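Local coordinates for putative fructosamine-3-kinase (Thermobifida fusca YX, PDB 3F7W), which is probably a kinase of the fructosamine kinase family, expected to phosphorylate the sugar part of glycated amines, at residues L54-W67 with G116-P130. Residues are numbered along the deposited sequence; the frame is centred on the assembly and turned at random. Where two conformers were deposited one is given.
Sequences LDGLFRAEALGLDW and GAESFGATWDGYIGP. With EDO (1,2-ethanediol), chain G.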
# COMPACT_ATOMS: atom_id res chain seq x y z
N LEU A 54 8.29 -16.39 2.62
CA LEU A 54 7.94 -15.74 3.87
C LEU A 54 6.59 -16.15 4.38
O LEU A 54 5.59 -16.13 3.64
CB LEU A 54 8.03 -14.20 3.70
CG LEU A 54 9.45 -13.64 3.71
CD1 LEU A 54 9.52 -12.27 3.03
CD2 LEU A 54 10.02 -13.59 5.16
N ASP A 55 6.53 -16.49 5.67
CA ASP A 55 5.29 -16.88 6.38
C ASP A 55 4.11 -15.88 6.26
O ASP A 55 4.15 -14.83 6.91
CB ASP A 55 5.65 -17.04 7.88
CG ASP A 55 4.45 -17.29 8.76
OD1 ASP A 55 3.47 -17.91 8.27
OD2 ASP A 55 4.49 -16.88 9.96
N GLY A 56 3.04 -16.22 5.52
CA GLY A 56 1.89 -15.34 5.47
C GLY A 56 1.98 -14.19 4.49
O GLY A 56 1.14 -13.29 4.49
N LEU A 57 2.99 -14.21 3.63
CA LEU A 57 3.20 -13.10 2.70
C LEU A 57 2.03 -12.93 1.71
O LEU A 57 1.41 -11.85 1.60
CB LEU A 57 4.50 -13.34 1.92
CG LEU A 57 4.96 -12.31 0.87
CD1 LEU A 57 5.54 -11.12 1.56
CD2 LEU A 57 5.99 -12.95 -0.06
N PHE A 58 1.74 -14.00 0.97
CA PHE A 58 0.64 -13.94 0.01
C PHE A 58 -0.70 -13.77 0.71
O PHE A 58 -1.56 -13.04 0.22
CB PHE A 58 0.65 -15.15 -0.92
CG PHE A 58 1.63 -15.03 -2.05
CD1 PHE A 58 2.96 -14.73 -1.81
CD2 PHE A 58 1.24 -15.23 -3.35
CE1 PHE A 58 3.88 -14.60 -2.87
CE2 PHE A 58 2.17 -15.11 -4.41
CZ PHE A 58 3.47 -14.77 -4.15
N ARG A 59 -0.85 -14.42 1.86
CA ARG A 59 -2.05 -14.28 2.67
C ARG A 59 -2.36 -12.82 2.98
O ARG A 59 -3.51 -12.39 2.92
CB ARG A 59 -1.87 -15.05 3.96
CG ARG A 59 -2.93 -14.79 5.02
CD ARG A 59 -2.70 -15.72 6.19
NE ARG A 59 -3.01 -17.09 5.79
CZ ARG A 59 -4.17 -17.70 6.00
NH1 ARG A 59 -5.16 -17.09 6.62
NH2 ARG A 59 -4.34 -18.95 5.56
N ALA A 60 -1.34 -12.05 3.34
CA ALA A 60 -1.54 -10.64 3.70
C ALA A 60 -2.16 -9.86 2.54
O ALA A 60 -3.06 -9.01 2.74
CB ALA A 60 -0.17 -10.00 4.12
N GLU A 61 -1.70 -10.14 1.33
CA GLU A 61 -2.23 -9.48 0.15
C GLU A 61 -3.65 -10.02 -0.19
O GLU A 61 -4.53 -9.22 -0.47
CB GLU A 61 -1.31 -9.60 -1.05
CG GLU A 61 -1.83 -8.70 -2.22
CD GLU A 61 -0.94 -8.54 -3.42
OE1 GLU A 61 0.25 -8.85 -3.36
OE2 GLU A 61 -1.47 -8.07 -4.46
N ALA A 62 -3.85 -11.34 -0.16
CA ALA A 62 -5.18 -11.92 -0.50
C ALA A 62 -6.24 -11.39 0.48
O ALA A 62 -7.35 -10.95 0.06
CB ALA A 62 -5.15 -13.46 -0.50
N LEU A 63 -5.93 -11.44 1.77
CA LEU A 63 -6.87 -10.98 2.80
C LEU A 63 -7.04 -9.47 2.73
O LEU A 63 -8.15 -8.94 2.91
CB LEU A 63 -6.44 -11.43 4.19
CG LEU A 63 -6.44 -12.96 4.46
CD1 LEU A 63 -6.23 -13.25 5.94
CD2 LEU A 63 -7.72 -13.62 3.97
N GLY A 64 -5.94 -8.76 2.45
CA GLY A 64 -5.99 -7.31 2.36
C GLY A 64 -6.81 -6.87 1.16
O GLY A 64 -7.60 -5.95 1.28
N LEU A 65 -6.67 -7.56 0.03
CA LEU A 65 -7.49 -7.25 -1.15
C LEU A 65 -8.98 -7.48 -0.86
O LEU A 65 -9.83 -6.65 -1.23
CB LEU A 65 -7.05 -8.07 -2.36
CG LEU A 65 -5.77 -7.69 -3.09
CD1 LEU A 65 -5.28 -8.81 -4.06
CD2 LEU A 65 -5.91 -6.34 -3.82
N ASP A 66 -9.30 -8.58 -0.18
CA ASP A 66 -10.69 -8.90 0.13
C ASP A 66 -11.29 -7.85 1.04
O ASP A 66 -12.42 -7.42 0.87
CB ASP A 66 -10.80 -10.30 0.76
CG ASP A 66 -12.20 -10.64 1.22
OD1 ASP A 66 -13.07 -10.84 0.38
OD2 ASP A 66 -12.41 -10.72 2.44
N TRP A 67 -10.53 -7.47 2.04
CA TRP A 67 -10.99 -6.54 3.05
C TRP A 67 -11.10 -5.12 2.50
O TRP A 67 -12.07 -4.40 2.78
CB TRP A 67 -10.03 -6.62 4.23
CG TRP A 67 -10.35 -5.74 5.42
CD1 TRP A 67 -11.29 -5.95 6.38
CD2 TRP A 67 -9.63 -4.56 5.82
NE1 TRP A 67 -11.25 -4.94 7.33
CE2 TRP A 67 -10.23 -4.09 7.01
CE3 TRP A 67 -8.54 -3.86 5.28
CZ2 TRP A 67 -9.77 -2.95 7.68
CZ3 TRP A 67 -8.10 -2.73 5.93
CH2 TRP A 67 -8.69 -2.29 7.13
N GLY A 116 -14.10 2.03 6.78
CA GLY A 116 -13.72 2.09 8.18
C GLY A 116 -13.18 0.79 8.74
O GLY A 116 -13.31 -0.27 8.15
N ALA A 117 -12.56 0.87 9.91
CA ALA A 117 -11.95 -0.28 10.53
C ALA A 117 -12.21 -0.25 12.02
O ALA A 117 -12.41 0.81 12.60
CB ALA A 117 -10.47 -0.31 10.23
N GLU A 118 -12.19 -1.43 12.63
CA GLU A 118 -12.47 -1.58 14.04
C GLU A 118 -11.32 -1.00 14.85
O GLU A 118 -11.53 -0.41 15.90
CB GLU A 118 -12.67 -3.06 14.37
CG GLU A 118 -13.48 -3.83 13.29
CD GLU A 118 -14.67 -4.60 13.85
OE1 GLU A 118 -15.39 -4.04 14.71
OE2 GLU A 118 -14.89 -5.75 13.42
N SER A 119 -10.10 -1.14 14.33
CA SER A 119 -8.91 -0.65 14.99
C SER A 119 -7.85 -0.32 13.95
O SER A 119 -8.03 -0.60 12.76
CB SER A 119 -8.39 -1.73 15.95
OG SER A 119 -7.79 -2.79 15.21
N PHE A 120 -6.77 0.31 14.40
CA PHE A 120 -5.56 0.41 13.62
C PHE A 120 -4.93 -0.99 13.54
O PHE A 120 -5.07 -1.76 14.46
CB PHE A 120 -4.62 1.42 14.23
CG PHE A 120 -5.21 2.79 14.28
CD1 PHE A 120 -5.23 3.59 13.14
CD2 PHE A 120 -5.82 3.26 15.45
CE1 PHE A 120 -5.81 4.85 13.16
CE2 PHE A 120 -6.39 4.53 15.49
CZ PHE A 120 -6.39 5.33 14.34
N GLY A 121 -4.30 -1.32 12.41
CA GLY A 121 -3.72 -2.62 12.21
C GLY A 121 -4.67 -3.55 11.48
O GLY A 121 -5.52 -3.11 10.73
N ALA A 122 -4.53 -4.85 11.73
CA ALA A 122 -5.32 -5.87 11.02
C ALA A 122 -5.26 -7.19 11.77
O ALA A 122 -4.48 -7.34 12.70
CB ALA A 122 -4.86 -6.04 9.57
N THR A 123 -6.14 -8.12 11.39
CA THR A 123 -6.21 -9.42 12.05
C THR A 123 -5.19 -10.41 11.47
O THR A 123 -5.00 -11.47 12.02
CB THR A 123 -7.65 -10.03 11.97
OG1 THR A 123 -8.07 -10.11 10.61
CG2 THR A 123 -8.65 -9.19 12.76
N TRP A 124 -4.54 -10.06 10.37
CA TRP A 124 -3.52 -10.90 9.75
C TRP A 124 -2.14 -10.25 9.88
O TRP A 124 -2.02 -9.02 9.97
CB TRP A 124 -3.87 -11.17 8.27
CG TRP A 124 -3.92 -9.93 7.47
CD1 TRP A 124 -2.85 -9.26 6.93
CD2 TRP A 124 -5.08 -9.16 7.15
NE1 TRP A 124 -3.28 -8.12 6.32
CE2 TRP A 124 -4.64 -8.02 6.44
CE3 TRP A 124 -6.45 -9.29 7.45
CZ2 TRP A 124 -5.52 -7.05 5.99
CZ3 TRP A 124 -7.33 -8.33 6.97
CH2 TRP A 124 -6.86 -7.22 6.25
N ASP A 125 -1.08 -11.05 9.84
CA ASP A 125 0.28 -10.53 9.93
C ASP A 125 0.62 -9.75 8.67
O ASP A 125 0.30 -10.19 7.56
CB ASP A 125 1.29 -11.66 10.09
CG ASP A 125 1.18 -12.38 11.46
OD1 ASP A 125 0.61 -11.84 12.43
OD2 ASP A 125 1.71 -13.49 11.54
N GLY A 126 1.25 -8.59 8.82
CA GLY A 126 1.49 -7.74 7.68
C GLY A 126 2.87 -7.78 7.07
O GLY A 126 3.84 -8.24 7.68
N TYR A 127 2.93 -7.30 5.83
CA TYR A 127 4.16 -7.09 5.10
C TYR A 127 4.10 -5.76 4.36
O TYR A 127 3.03 -5.32 3.87
CB TYR A 127 4.43 -8.20 4.07
CG TYR A 127 4.90 -9.49 4.71
CD1 TYR A 127 6.26 -9.69 4.96
CD2 TYR A 127 4.00 -10.45 5.14
CE1 TYR A 127 6.71 -10.85 5.58
CE2 TYR A 127 4.44 -11.62 5.75
CZ TYR A 127 5.80 -11.81 5.98
OH TYR A 127 6.25 -12.97 6.59
N ILE A 128 5.29 -5.20 4.19
CA ILE A 128 5.49 -4.04 3.33
C ILE A 128 6.69 -4.45 2.47
O ILE A 128 7.81 -4.59 2.95
CB ILE A 128 5.64 -2.75 4.17
CG1 ILE A 128 5.65 -1.51 3.26
CG2 ILE A 128 6.90 -2.81 5.12
CD1 ILE A 128 4.25 -1.18 2.59
N GLY A 129 6.41 -4.73 1.20
CA GLY A 129 7.29 -5.55 0.36
C GLY A 129 7.61 -6.86 1.07
O GLY A 129 6.70 -7.51 1.57
N PRO A 130 8.90 -7.22 1.14
CA PRO A 130 9.32 -8.41 1.88
C PRO A 130 9.54 -8.18 3.37
O PRO A 130 9.90 -9.13 4.09
CB PRO A 130 10.66 -8.76 1.21
CG PRO A 130 11.26 -7.43 0.87
CD PRO A 130 10.05 -6.51 0.53
C1 EDO G . 3.41 -10.71 -3.23
O1 EDO G . 3.52 -9.34 -3.61
C2 EDO G . 2.94 -10.76 -1.81
O2 EDO G . 1.62 -10.28 -1.87
O HOH W 1 2.29 -16.16 11.19
O HOH W 2 3.64 -13.66 9.30
O HOH W 3 -0.30 -12.80 6.68
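In the protein-kinase-like fold, helix 57-68 packs between the five-stranded sheet of the N-terminal lobe and residues 116-130, which leave helix 99-114 and run on to the short hairpin of strands 126-128 and 131-133. Tyr127 holds the start of the helix. Its OH donates to Asp55 O at 2.8 Å, from 47° out of the carbonyl plane, within the type II turn Leu54-Leu57, whose second central residue, Gly56, is the helix N-cap. CD1 of Leu57 lies over one face of the tyrosine ring, 3.6 Å from Tyr127 CG, while Ala60 CB approaches the ring edge. Replacing the tyrosine with an alanine would probably leave Asp55 O without its hydroxyl partner and open a gap beneath Leu57 CD1. Leu54 extends the apolar patch, its CD1 4.1 Å from Pro130 CB. Three waters bridge the more polar margin, one of them donating to both Gly56 O and Asp125 O.

Farther along the helix, Trp124 lies across Gly64, whose CA sits 3.7 Å from Trp124 CZ2; Leu63 CB rests over the same indole face and Ala122 CB over the opposite one. With CG between its backbone N and carbonyl carbon (chi1 61°), the indole reaches the last helical turn. There its CH2 edge meets the face of Trp67 in an offset edge-to-face pair, planes at 75°, and Ala117 CB lies 3.7 Å from Trp67 CZ2, at the edge of the ring. Arg190 makes a cation-pi contact with Trp67 and also hydrogen-bonds to Gly116 O. On the sheet side, Glu61 forms a salt bridge with Lys45, reminiscent of the lysine-glutamate pair of protein kinases and consistent with this helix being the counterpart of their helix C, here backed by C-terminal-lobe residues.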